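Local coordinates for ESX-1 secretion system protein eccD1 (Mycobacterium tuberculosis, PDB 4KV2) that forms part of the ESX-1 type VII secretion system, which delivers virulence factors such as EsxA and EsxB to host cells, and carries a ubiquitin-like domain, at residues T6-L11 / S86-V91; P22-M27 / S76-G81; E28-D33 / W61-P66. All blocks are in the same frame, centred on the assembly; numbering follows the deposited sequence. Where two conformers were deposited one is given.

Interaction 1. Residues T6-L11 / S86-V91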
ATOM      1  N   THR A   6       9.990  -2.641  -4.355  1.00 20.97           N
ATOM      2  CA  THR A   6      10.305  -2.501  -5.761  1.00 20.38           C
ATOM      3  C   THR A   6       9.571  -1.273  -6.299  1.00 19.28           C
ATOM      4  O   THR A   6       8.400  -1.015  -5.968  1.00 18.65           O
ATOM      5  CB  THR A   6       9.913  -3.769  -6.578  1.00 20.52           C
ATOM      6  OG1 THR A   6      10.645  -4.912  -6.122  1.00 22.25           O
ATOM      7  CG2 THR A   6      10.183  -3.594  -8.077  1.00 20.75           C
ATOM      8  N   ARG A   7      10.279  -0.524  -7.124  1.00 19.76           N
ATOM      9  CA  ARG A   7       9.715   0.626  -7.821  0.50 19.45           C
ATOM     10  C   ARG A   7       9.044   0.153  -9.091  1.00 18.56           C
ATOM     11  O   ARG A   7       9.688  -0.477  -9.932  1.00 19.65           O
ATOM     12  CB  ARG A   7      10.807   1.635  -8.200  0.50 21.44           C
ATOM     13  CG  ARG A   7      11.076   2.702  -7.154  0.50 23.05           C
ATOM     14  CD  ARG A   7      11.423   2.056  -5.833  0.50 23.39           C
ATOM     15  NE  ARG A   7      11.693   3.015  -4.769  0.50 25.71           N
ATOM     16  CZ  ARG A   7      12.049   2.636  -3.556  0.50 26.70           C
ATOM     17  NH1 ARG A   7      12.175   1.336  -3.304  0.50 25.49           N
ATOM     18  NH2 ARG A   7      12.266   3.524  -2.615  0.50 29.66           N
ATOM     19  N   VAL A   8       7.757   0.444  -9.222  1.00 17.59           N
ATOM     20  CA  VAL A   8       7.039   0.150 -10.446  1.00 17.16           C
ATOM     21  C   VAL A   8       6.329   1.398 -10.914  1.00 16.90           C
ATOM     22  O   VAL A   8       6.098   2.321 -10.126  1.00 17.28           O
ATOM     23  CB  VAL A   8       6.030  -1.023 -10.307  1.00 17.05           C
ATOM     24  CG1 VAL A   8       6.737  -2.274  -9.795  1.00 17.84           C
ATOM     25  CG2 VAL A   8       4.867  -0.636  -9.427  1.00 16.89           C
ATOM     26  N   THR A   9       6.034   1.448 -12.206  1.00 16.75           N
ATOM     27  CA  THR A   9       5.273   2.541 -12.766  1.00 16.88           C
ATOM     28  C   THR A   9       4.003   1.907 -13.331  1.00 16.36           C
ATOM     29  O   THR A   9       4.082   0.979 -14.132  1.00 16.87           O
ATOM     30  CB  THR A   9       6.051   3.221 -13.886  1.00 18.56           C
ATOM     31  OG1 THR A   9       7.263   3.810 -13.371  1.00 19.93           O
ATOM     32  CG2 THR A   9       5.204   4.284 -14.552  1.00 19.34           C
ATOM     33  N   ILE A  10       2.853   2.414 -12.920  1.00 16.15           N
ATOM     34  CA  ILE A  10       1.576   1.969 -13.443  1.00 16.43           C
ATOM     35  C   ILE A  10       1.152   2.854 -14.609  1.00 17.40           C
ATOM     36  O   ILE A  10       1.057   4.081 -14.457  1.00 17.85           O
ATOM     37  CB  ILE A  10       0.451   2.054 -12.373  1.00 16.69           C
ATOM     38  CG1 ILE A  10       0.843   1.273 -11.121  1.00 16.62           C
ATOM     39  CG2 ILE A  10      -0.882   1.565 -12.956  1.00 17.71           C
ATOM     40  CD1 ILE A  10       1.265  -0.172 -11.358  1.00 16.76           C
ATOM     41  N   LEU A  11       0.897   2.234 -15.753  1.00 18.26           N
ATOM     42  CA  LEU A  11       0.314   2.909 -16.919  1.00 19.91           C
ATOM     43  C   LEU A  11      -1.218   2.842 -16.900  1.00 20.60           C
ATOM     44  O   LEU A  11      -1.775   1.766 -16.898  1.00 21.14           O
ATOM     45  CB  LEU A  11       0.815   2.229 -18.198  1.00 21.74           C
ATOM     46  CG  LEU A  11       0.439   2.848 -19.557  1.00 24.01           C
ATOM     47  CD1 LEU A  11       0.876   4.313 -19.666  1.00 24.70           C
ATOM     48  CD2 LEU A  11       1.091   2.014 -20.641  1.00 26.44           C
ATOM     49  N   SER A  86       9.926  -1.143 -13.774  1.00 20.88           N
ATOM     50  CA  SER A  86       9.069  -1.884 -14.695  1.00 20.69           C
ATOM     51  C   SER A  86       7.713  -1.202 -14.841  1.00 19.24           C
ATOM     52  O   SER A  86       7.140  -0.716 -13.846  1.00 17.52           O
ATOM     53  CB  SER A  86       8.813  -3.311 -14.185  1.00 21.01           C
ATOM     54  OG  SER A  86       9.927  -4.178 -14.330  1.00 23.56           O
ATOM     55  N   LEU A  87       7.183  -1.224 -16.069  1.00 20.16           N
ATOM     56  CA  LEU A  87       5.825  -0.770 -16.338  1.00 19.64           C
ATOM     57  C   LEU A  87       4.869  -1.937 -16.076  1.00 18.13           C
ATOM     58  O   LEU A  87       5.039  -3.039 -16.621  1.00 19.05           O
ATOM     59  CB  LEU A  87       5.614  -0.352 -17.810  1.00 22.75           C
ATOM     60  CG  LEU A  87       6.150   0.960 -18.339  1.00 25.70           C
ATOM     61  CD1 LEU A  87       5.470   1.322 -19.658  1.00 29.14           C
ATOM     62  CD2 LEU A  87       5.914   2.058 -17.327  1.00 25.18           C
ATOM     63  N   LEU A  88       3.861  -1.653 -15.269  1.00 16.56           N
ATOM     64  CA  LEU A  88       2.727  -2.528 -15.093  1.00 15.99           C
ATOM     65  C   LEU A  88       1.400  -1.847 -15.402  1.00 16.27           C
ATOM     66  O   LEU A  88       1.285  -0.608 -15.436  1.00 16.93           O
ATOM     67  CB  LEU A  88       2.731  -3.079 -13.656  1.00 15.23           C
ATOM     68  CG  LEU A  88       3.912  -3.979 -13.282  1.00 15.84           C
ATOM     69  CD1 LEU A  88       3.874  -4.409 -11.801  1.00 16.37           C
ATOM     70  CD2 LEU A  88       3.976  -5.211 -14.142  1.00 17.52           C
ATOM     71  N   THR A  89       0.386  -2.679 -15.640  1.00 16.54           N
ATOM     72  CA  THR A  89      -0.991  -2.202 -15.794  1.00 17.45           C
ATOM     73  C   THR A  89      -1.867  -2.890 -14.739  1.00 17.24           C
ATOM     74  O   THR A  89      -1.439  -3.863 -14.118  1.00 16.93           O
ATOM     75  CB  THR A  89      -1.537  -2.468 -17.211  1.00 19.35           C
ATOM     76  OG1 THR A  89      -1.499  -3.878 -17.491  1.00 19.50           O
ATOM     77  CG2 THR A  89      -0.722  -1.718 -18.257  1.00 20.93           C
ATOM     78  N   LEU A  90      -3.071  -2.364 -14.521  1.00 18.42           N
ATOM     79  CA  LEU A  90      -4.059  -3.018 -13.680  1.00 19.62           C
ATOM     80  C   LEU A  90      -5.145  -3.574 -14.593  1.00 20.97           C
ATOM     81  O   LEU A  90      -5.668  -2.862 -15.444  1.00 22.06           O
ATOM     82  CB  LEU A  90      -4.660  -2.049 -12.668  1.00 21.25           C
ATOM     83  CG  LEU A  90      -3.782  -1.758 -11.454  1.00 21.08           C
ATOM     84  CD1 LEU A  90      -4.301  -0.498 -10.766  1.00 23.81           C
ATOM     85  CD2 LEU A  90      -3.796  -2.974 -10.521  1.00 21.67           C
ATOM     86  N   VAL A  91      -5.457  -4.859 -14.425  1.00 21.74           N
ATOM     87  CA  VAL A  91      -6.411  -5.541 -15.298  1.00 23.67           C
ATOM     88  C   VAL A  91      -7.409  -6.335 -14.466  1.00 25.78           C
ATOM     89  O   VAL A  91      -7.063  -6.819 -13.407  1.00 25.46           O
ATOM     90  CB  VAL A  91      -5.697  -6.475 -16.318  1.00 24.11           C
ATOM     91  CG1 VAL A  91      -4.808  -5.646 -17.244  1.00 23.49           C
ATOM     92  CG2 VAL A  91      -4.870  -7.550 -15.633  1.00 23.94           C
TER
HETATM   93  O   HOH W   1      -3.588   0.066 -15.914  1.00 18.38           O
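Leu87 lies side by side with Thr9, both side chains pointing the same way, and its CD2 sits 3.6 Å from Thr9 CG2. The two belong to the parallel central strand pair of a ubiquitin-like fold, in which the first strand of the domain runs beside the last. Three backbone bonds fix the register: Thr9 N to Ser86 O, Leu88 N to Thr9 O, and Leu11 N to Leu88 O, each 2.9 Å long with angles at hydrogen of 163° or more. A single residue on each strand, Thr9 and Leu88, thus both gives and accepts. The strands twist strongly, their segment axes crossing at -45°, and begin to part at Leu11. On the other face, Leu88 takes part in two apolar contacts: its CB meets Ile10 CD1 at 4.0 Å, while its CD1 meets Val8 CG1 at 4.1 Å. This is the face turned to helix 31-41, where Ile10 packs on Leu38. Thr9 OG1 is hydrogen-bonded to Asp18 OD1 of the adjacent strand 15-22. Where the strands part, a water bridges them, donating to Leu11 O at 2.7 Å and accepting from Leu90 N.

Interaction 2. Residues P22-M27 / S76-G81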
ATOM      1  N   PRO A  22       5.621  -3.599  -2.056  1.00 18.95           N
ATOM      2  CA  PRO A  22       6.384  -4.690  -1.439  1.00 19.66           C
ATOM      3  C   PRO A  22       6.881  -5.686  -2.486  1.00 20.12           C
ATOM      4  O   PRO A  22       6.070  -6.196  -3.313  1.00 20.54           O
ATOM      5  CB  PRO A  22       5.367  -5.383  -0.538  1.00 20.58           C
ATOM      6  CG  PRO A  22       4.197  -4.475  -0.442  1.00 20.86           C
ATOM      7  CD  PRO A  22       4.208  -3.601  -1.659  1.00 19.61           C
ATOM      8  N   ALA A  23       8.164  -6.003  -2.418  1.00 20.59           N
ATOM      9  CA  ALA A  23       8.780  -6.900  -3.373  1.00 21.83           C
ATOM     10  C   ALA A  23       8.499  -8.378  -3.127  1.00 22.91           C
ATOM     11  O   ALA A  23       8.448  -9.119  -4.081  1.00 24.33           O
ATOM     12  CB  ALA A  23      10.285  -6.677  -3.387  1.00 23.21           C
ATOM     13  N   ALA A  24       8.364  -8.811  -1.862  1.00 22.88           N
ATOM     14  CA  ALA A  24       8.421 -10.234  -1.507  1.00 24.60           C
ATOM     15  C   ALA A  24       7.096 -10.824  -0.977  1.00 25.23           C
ATOM     16  O   ALA A  24       6.998 -12.020  -0.737  1.00 27.33           O
ATOM     17  CB  ALA A  24       9.549 -10.463  -0.507  1.00 25.43           C
ATOM     18  N   VAL A  25       6.077  -9.975  -0.852  1.00 24.09           N
ATOM     19  CA  VAL A  25       4.764 -10.343  -0.356  1.00 25.13           C
ATOM     20  C   VAL A  25       3.868 -10.606  -1.562  1.00 26.06           C
ATOM     21  O   VAL A  25       3.969  -9.904  -2.571  1.00 24.82           O
ATOM     22  CB  VAL A  25       4.206  -9.157   0.454  1.00 24.46           C
ATOM     23  CG1 VAL A  25       2.779  -9.384   0.900  1.00 26.73           C
ATOM     24  CG2 VAL A  25       5.104  -8.894   1.652  1.00 24.37           C
ATOM     25  N   PRO A  26       2.957 -11.591  -1.463  1.00 21.27           N
ATOM     26  CA  PRO A  26       2.087 -11.864  -2.597  1.00 20.47           C
ATOM     27  C   PRO A  26       1.284 -10.640  -3.028  1.00 18.61           C
ATOM     28  O   PRO A  26       0.820  -9.864  -2.199  1.00 18.00           O
ATOM     29  CB  PRO A  26       1.169 -12.978  -2.077  1.00 22.76           C
ATOM     30  CG  PRO A  26       2.032 -13.704  -1.114  1.00 24.95           C
ATOM     31  CD  PRO A  26       2.778 -12.605  -0.407  1.00 24.01           C
ATOM     32  N   MET A  27       1.164 -10.485  -4.332  1.00 18.24           N
ATOM     33  CA  MET A  27       0.410  -9.376  -4.917  1.00 17.43           C
ATOM     34  C   MET A  27      -1.036  -9.267  -4.419  1.00 17.56           C
ATOM     35  O   MET A  27      -1.511  -8.162  -4.192  1.00 16.54           O
ATOM     36  CB  MET A  27       0.452  -9.469  -6.431  1.00 18.09           C
ATOM     37  CG  MET A  27       1.755  -8.971  -7.057  1.00 18.46           C
ATOM     38  SD  MET A  27       1.940  -9.284  -8.832  1.00 20.56           S
ATOM     39  CE  MET A  27       2.734 -10.888  -8.870  1.00 22.12           C
ATOM     40  N   SER A  76       4.701 -12.969  -5.524  1.00 20.83           N
ATOM     41  CA  SER A  76       5.248 -11.648  -5.253  1.00 19.33           C
ATOM     42  C   SER A  76       5.806 -11.077  -6.547  1.00 18.61           C
ATOM     43  O   SER A  76       6.022 -11.813  -7.531  1.00 19.02           O
ATOM     44  CB  SER A  76       6.382 -11.770  -4.236  1.00 21.46           C
ATOM     45  OG  SER A  76       7.474 -12.523  -4.795  1.00 23.68           O
ATOM     46  N   LEU A  77       6.034  -9.765  -6.565  1.00 18.21           N
ATOM     47  CA  LEU A  77       6.754  -9.122  -7.690  1.00 18.65           C
ATOM     48  C   LEU A  77       8.138  -9.741  -7.955  1.00 20.41           C
ATOM     49  O   LEU A  77       8.566  -9.856  -9.115  1.00 20.37           O
ATOM     50  CB  LEU A  77       6.878  -7.626  -7.442  1.00 19.20           C
ATOM     51  CG  LEU A  77       5.553  -6.840  -7.467  1.00 18.57           C
ATOM     52  CD1 LEU A  77       5.814  -5.444  -6.940  1.00 20.08           C
ATOM     53  CD2 LEU A  77       4.974  -6.744  -8.878  1.00 18.82           C
ATOM     54  N   ASP A  78       8.838 -10.156  -6.891  1.00 21.93           N
ATOM     55  CA  ASP A  78      10.124 -10.842  -7.057  1.00 24.59           C
ATOM     56  C   ASP A  78       9.938 -12.176  -7.786  1.00 25.46           C
ATOM     57  O   ASP A  78      10.675 -12.480  -8.720  1.00 26.89           O
ATOM     58  CB  ASP A  78      10.785 -11.139  -5.711  1.00 26.64           C
ATOM     59  CG  ASP A  78      11.404  -9.913  -5.046  1.00 28.14           C
ATOM     60  OD1 ASP A  78      11.698  -8.896  -5.702  1.00 28.42           O
ATOM     61  OD2 ASP A  78      11.629  -9.993  -3.822  1.00 30.66           O
ATOM     62  N   ASP A  79       8.962 -12.968  -7.334  1.00 25.33           N
ATOM     63  CA  ASP A  79       8.622 -14.262  -7.959  1.00 27.36           C
ATOM     64  C   ASP A  79       8.348 -14.060  -9.447  1.00 26.92           C
ATOM     65  O   ASP A  79       8.798 -14.845 -10.262  1.00 28.84           O
ATOM     66  CB  ASP A  79       7.360 -14.883  -7.351  1.00 26.96           C
ATOM     67  CG  ASP A  79       7.530 -15.345  -5.912  1.00 28.78           C
ATOM     68  OD1 ASP A  79       8.664 -15.663  -5.472  1.00 31.17           O
ATOM     69  OD2 ASP A  79       6.485 -15.403  -5.212  1.00 27.96           O
ATOM     70  N   ALA A  80       7.631 -12.982  -9.785  1.00 24.45           N
ATOM     71  CA  ALA A  80       7.277 -12.691 -11.171  1.00 25.15           C
ATOM     72  C   ALA A  80       8.391 -12.039 -11.969  1.00 26.28           C
ATOM     73  O   ALA A  80       8.194 -11.701 -13.144  1.00 28.03           O
ATOM     74  CB  ALA A  80       6.024 -11.805 -11.225  1.00 22.93           C
ATOM     75  N   GLY A  81       9.556 -11.846 -11.357  1.00 26.52           N
ATOM     76  CA  GLY A  81      10.678 -11.258 -12.062  1.00 27.79           C
ATOM     77  C   GLY A  81      10.524  -9.785 -12.381  1.00 26.30           C
ATOM     78  O   GLY A  81      11.135  -9.290 -13.317  1.00 28.21           O
TER
HETATM   79  O   HOH W   2       4.977  -8.186  -4.375  1.00 13.35           O
HETATM   80  O   HOH W   3       8.988 -13.568  -2.809  1.00 33.84           O
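Ala23 and Leu77 have CA atoms 5.3 Å apart, and Pro26 and Ser76 4.1 Å, where the loop between strand 15-22 and helix 31-41 of this ubiquitin-like fold meets the loop before strand 86-91; one direct backbone bond spans them, Asp78 N to Ala23 O, 3.0 Å long and in the Ala23 carbonyl plane. Segment 76-81 ends in a type I beta turn from Asp78 to Gly81. Ser76 OG accepts from Asp79 N, an ST motif, and Asp79 OD2 receives Ser76 N from 40° above the carboxylate plane; these reciprocal bonds are those of a capping box, although 77-79 only have helical backbone angles and no regular helix follows. Ser76 OG stands between its backbone N and carbonyl carbon (chi1 65°), which turns it toward Asp79 N, while Ser76 CB packs against Ala23 O at 3.4 Å. The Asp78 carboxylate sits against Ala23, with OD1 3.5 Å from Ala23 CB; OD2 and Ala23 O are close acceptors, not a bond. Deeper in, Met27 bends at its end (chi3 -90°): SD lies 4.0 Å from Leu77 CD2, the side chains crossing at about a right angle, and CE 4.1 Å from Ala80 CB. Pro22, Val25 and Pro26 pack on Val37, Val41 and Glu40 of the second subunit. Two waters join the segments: one donates to Pro22 O and Val25 O and accepts from Leu77 N at 2.9 Å, the other links Ala24 O to Ser76 OG. Polar groups of the two loops are thus matched by one direct bond and by water, next to apolar packing by Met27, Leu77 and Ala80.

Interaction 3. Residues E28-D33 / W61-P66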
ATOM      1  N   GLU A  28      -1.697 -10.393  -4.179  1.00 19.82           N
ATOM      2  CA  GLU A  28      -3.080 -10.396  -3.645  1.00 21.47           C
ATOM      3  C   GLU A  28      -3.233  -9.656  -2.304  1.00 20.84           C
ATOM      4  O   GLU A  28      -4.314  -9.180  -1.992  1.00 21.34           O
ATOM      5  CB  GLU A  28      -3.648 -11.836  -3.526  1.00 25.67           C
ATOM      6  CG  GLU A  28      -2.863 -12.780  -2.638  1.00 27.68           C
ATOM      7  CD  GLU A  28      -3.172 -14.259  -2.858  1.00 32.62           C
ATOM      8  OE1 GLU A  28      -3.935 -14.615  -3.794  1.00 35.24           O
ATOM      9  OE2 GLU A  28      -2.628 -15.083  -2.081  1.00 35.46           O
ATOM     10  N   THR A  29      -2.142  -9.551  -1.539  1.00 19.98           N
ATOM     11  CA  THR A  29      -2.172  -8.964  -0.194  1.00 20.54           C
ATOM     12  C   THR A  29      -2.394  -7.438  -0.246  1.00 18.75           C
ATOM     13  O   THR A  29      -2.984  -6.863   0.670  1.00 19.93           O
ATOM     14  CB  THR A  29      -0.846  -9.254   0.565  1.00 21.18           C
ATOM     15  OG1 THR A  29      -0.519 -10.652   0.436  1.00 22.84           O
ATOM     16  CG2 THR A  29      -0.981  -8.907   2.034  1.00 23.22           C
ATOM     17  N   TYR A  30      -1.968  -6.802  -1.329  1.00 16.89           N
ATOM     18  CA  TYR A  30      -2.044  -5.351  -1.430  1.00 16.34           C
ATOM     19  C   TYR A  30      -2.687  -4.822  -2.694  1.00 15.96           C
ATOM     20  O   TYR A  30      -2.853  -3.616  -2.839  1.00 16.36           O
ATOM     21  CB  TYR A  30      -0.634  -4.722  -1.258  1.00 16.27           C
ATOM     22  CG  TYR A  30       0.370  -5.186  -2.293  1.00 16.07           C
ATOM     23  CD1 TYR A  30       0.487  -4.540  -3.525  1.00 15.76           C
ATOM     24  CD2 TYR A  30       1.199  -6.264  -2.032  1.00 16.83           C
ATOM     25  CE1 TYR A  30       1.400  -4.968  -4.472  1.00 16.61           C
ATOM     26  CE2 TYR A  30       2.136  -6.696  -2.965  1.00 17.15           C
ATOM     27  CZ  TYR A  30       2.236  -6.037  -4.183  1.00 17.11           C
ATOM     28  OH  TYR A  30       3.145  -6.480  -5.109  1.00 18.58           O
ATOM     29  N   ILE A  31      -3.099  -5.681  -3.611  1.00 16.56           N
ATOM     30  CA  ILE A  31      -3.595  -5.142  -4.876  1.00 17.10           C
ATOM     31  C   ILE A  31      -4.883  -4.310  -4.720  1.00 17.83           C
ATOM     32  O   ILE A  31      -5.063  -3.296  -5.407  1.00 17.88           O
ATOM     33  CB  ILE A  31      -3.799  -6.235  -5.931  1.00 18.72           C
ATOM     34  CG1 ILE A  31      -4.170  -5.562  -7.271  1.00 20.05           C
ATOM     35  CG2 ILE A  31      -4.830  -7.237  -5.473  1.00 20.33           C
ATOM     36  CD1 ILE A  31      -3.887  -6.390  -8.466  1.00 22.26           C
ATOM     37  N   ASP A  32      -5.771  -4.723  -3.821  1.00 18.94           N
ATOM     38  CA  ASP A  32      -7.075  -4.053  -3.731  1.00 20.93           C
ATOM     39  C   ASP A  32      -6.930  -2.604  -3.240  1.00 19.03           C
ATOM     40  O   ASP A  32      -7.525  -1.697  -3.798  1.00 19.08           O
ATOM     41  CB  ASP A  32      -8.045  -4.851  -2.873  1.00 24.37           C
ATOM     42  CG  ASP A  32      -8.510  -6.125  -3.568  1.00 28.44           C
ATOM     43  OD1 ASP A  32      -8.827  -6.109  -4.806  1.00 32.27           O
ATOM     44  OD2 ASP A  32      -8.605  -7.135  -2.864  1.00 32.50           O
ATOM     45  N   ASP A  33      -6.120  -2.392  -2.213  1.00 17.81           N
ATOM     46  CA  ASP A  33      -5.877  -1.033  -1.745  1.00 17.38           C
ATOM     47  C   ASP A  33      -4.990  -0.213  -2.734  1.00 16.42           C
ATOM     48  O   ASP A  33      -5.107   1.017  -2.782  1.00 17.50           O
ATOM     49  CB  ASP A  33      -5.325  -1.023  -0.320  1.00 17.88           C
ATOM     50  CG  ASP A  33      -6.405  -1.284   0.768  1.00 19.66           C
ATOM     51  OD1 ASP A  33      -7.591  -1.554   0.445  1.00 20.69           O
ATOM     52  OD2 ASP A  33      -6.076  -1.216   1.969  1.00 20.91           O
ATOM     53  N   TRP A  61      -9.052  -7.988  -9.755  1.00 22.93           N
ATOM     54  CA  TRP A  61      -7.916  -7.163 -10.209  1.00 20.62           C
ATOM     55  C   TRP A  61      -6.579  -7.910 -10.111  1.00 19.50           C
ATOM     56  O   TRP A  61      -6.362  -8.674  -9.187  1.00 20.35           O
ATOM     57  CB  TRP A  61      -7.811  -5.886  -9.387  1.00 20.17           C
ATOM     58  CG  TRP A  61      -8.874  -4.872  -9.682  1.00 20.97           C
ATOM     59  CD1 TRP A  61      -9.947  -4.581  -8.920  1.00 22.69           C
ATOM     60  CD2 TRP A  61      -8.945  -4.025 -10.828  1.00 21.03           C
ATOM     61  NE1 TRP A  61     -10.698  -3.584  -9.509  1.00 23.75           N
ATOM     62  CE2 TRP A  61     -10.111  -3.243 -10.699  1.00 22.92           C
ATOM     63  CE3 TRP A  61      -8.139  -3.854 -11.955  1.00 20.40           C
ATOM     64  CZ2 TRP A  61     -10.482  -2.276 -11.647  1.00 24.20           C
ATOM     65  CZ3 TRP A  61      -8.515  -2.886 -12.920  1.00 21.50           C
ATOM     66  CH2 TRP A  61      -9.682  -2.118 -12.748  1.00 23.67           C
ATOM     67  N   ALA A  62      -5.686  -7.668 -11.070  1.00 18.34           N
ATOM     68  CA  ALA A  62      -4.313  -8.208 -11.027  1.00 17.02           C
ATOM     69  C   ALA A  62      -3.421  -7.218 -11.745  1.00 16.13           C
ATOM     70  O   ALA A  62      -3.911  -6.329 -12.453  1.00 15.65           O
ATOM     71  CB  ALA A  62      -4.232  -9.576 -11.677  1.00 17.47           C
ATOM     72  N   PHE A  63      -2.118  -7.363 -11.520  1.00 15.72           N
ATOM     73  CA  PHE A  63      -1.114  -6.618 -12.267  1.00 15.85           C
ATOM     74  C   PHE A  63      -0.763  -7.389 -13.532  1.00 15.79           C
ATOM     75  O   PHE A  63      -0.832  -8.629 -13.561  1.00 16.56           O
ATOM     76  CB  PHE A  63       0.154  -6.463 -11.476  1.00 16.34           C
ATOM     77  CG  PHE A  63      -0.001  -5.635 -10.232  1.00 17.32           C
ATOM     78  CD1 PHE A  63      -0.019  -4.250 -10.304  1.00 17.98           C
ATOM     79  CD2 PHE A  63      -0.120  -6.236  -8.984  1.00 18.03           C
ATOM     80  CE1 PHE A  63      -0.131  -3.481  -9.153  1.00 18.82           C
ATOM     81  CE2 PHE A  63      -0.241  -5.463  -7.829  1.00 19.05           C
ATOM     82  CZ  PHE A  63      -0.237  -4.078  -7.921  1.00 19.16           C
ATOM     83  N   ALA A  64      -0.412  -6.650 -14.570  1.00 15.76           N
ATOM     84  CA  ALA A  64       0.034  -7.250 -15.811  1.00 15.89           C
ATOM     85  C   ALA A  64       1.057  -6.353 -16.462  1.00 16.49           C
ATOM     86  O   ALA A  64       0.973  -5.117 -16.398  1.00 16.97           O
ATOM     87  CB  ALA A  64      -1.135  -7.466 -16.757  1.00 16.15           C
ATOM     88  N   ARG A  65       2.036  -6.961 -17.102  1.00 17.06           N
ATOM     89  CA  ARG A  65       2.887  -6.206 -18.002  1.00 18.37           C
ATOM     90  C   ARG A  65       2.025  -5.755 -19.183  1.00 18.80           C
ATOM     91  O   ARG A  65       1.111  -6.473 -19.565  1.00 18.43           O
ATOM     92  CB  ARG A  65       4.060  -7.055 -18.457  1.00 19.49           C
ATOM     93  CG  ARG A  65       5.097  -7.186 -17.358  1.00 20.04           C
ATOM     94  CD  ARG A  65       6.352  -7.838 -17.884  1.00 21.84           C
ATOM     95  NE  ARG A  65       7.330  -8.120 -16.849  1.00 22.85           N
ATOM     96  CZ  ARG A  65       7.415  -9.242 -16.138  1.00 23.15           C
ATOM     97  NH1 ARG A  65       6.561 -10.248 -16.318  1.00 22.25           N
ATOM     98  NH2 ARG A  65       8.399  -9.359 -15.243  1.00 24.75           N
ATOM     99  N   PRO A  66       2.275  -4.554 -19.735  1.00 20.23           N
ATOM    100  CA  PRO A  66       1.322  -4.050 -20.738  1.00 21.35           C
ATOM    101  C   PRO A  66       1.022  -5.006 -21.882  1.00 22.21           C
ATOM    102  O   PRO A  66       1.940  -5.466 -22.558  1.00 22.99           O
ATOM    103  CB  PRO A  66       2.005  -2.780 -21.264  1.00 23.15           C
ATOM    104  CG  PRO A  66       2.865  -2.316 -20.133  1.00 22.76           C
ATOM    105  CD  PRO A  66       3.356  -3.578 -19.485  1.00 21.47           C
TER
HETATM  106  O   HOH W   4      -9.980  -7.758  -6.868  1.00 32.74           O
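Asp32 OD1 and Trp61 N are joined through one water, which donates to the carboxylate oxygen at 2.9 Å and accepts from the backbone N-H at 3.0 Å. The remaining contact is apolar: the start of helix 31-41 packs against strand 62-64, as the helix does against the sheet in the ubiquitin-like β-grasp fold. Ile31, the first residue of that helix, has CG1 anti to its backbone N (chi1 -174°), which brings CG1 to 4.0 Å from Phe63 CE2. Ile31 meets Phe63 tip to tip. As modelled, its CD1 lies over one face of the ring, 4.1 Å from the centroid and 26° off the normal, a CH-pi contact offset toward the rim; the exact placement of CD1 against Ala62 is doubtful. Tyr30, at the N-cap position, crosses Phe63 at about a right angle, its CE1 approaching CZ and lying 3.8 Å from Phe63 CE2. Leu90 of the neighbouring strand packs on Phe63 and on Ile31. On the subunit boundary, Tyr30 packs on Val37 of the second subunit, and Asp33 OD2 of this chain is hydrogen-bonded to Asp33 N of the second subunit. With a single water-mediated polar link, the direct join between helix start and strand depends on dispersion and CH-pi contacts in the buried core.

In the fold
From the N terminus, strand 5-12 enters interaction 1, whose partner, strand 86-91, comes last in the chain; this contact closes the largest loop and holds the other two inside it. Interaction 2 closes the next, joining the loop after strand 15-22 to the one before strand 86-91, and interaction 3, 28-33 with 61-66, nests within that, so none of the three cross. Strand 62-64 of interaction 3 borders strand 86-91 of interaction 1 in the same sheet. Leu88 and Leu77 link interactions 1 and 2, and a probable hydrogen bond between Ala80 O and Arg65 NH2 links 2 and 3. Together they tie sheet, helix and connecting loops, with interactions 2 and 3 also touching the second subunit.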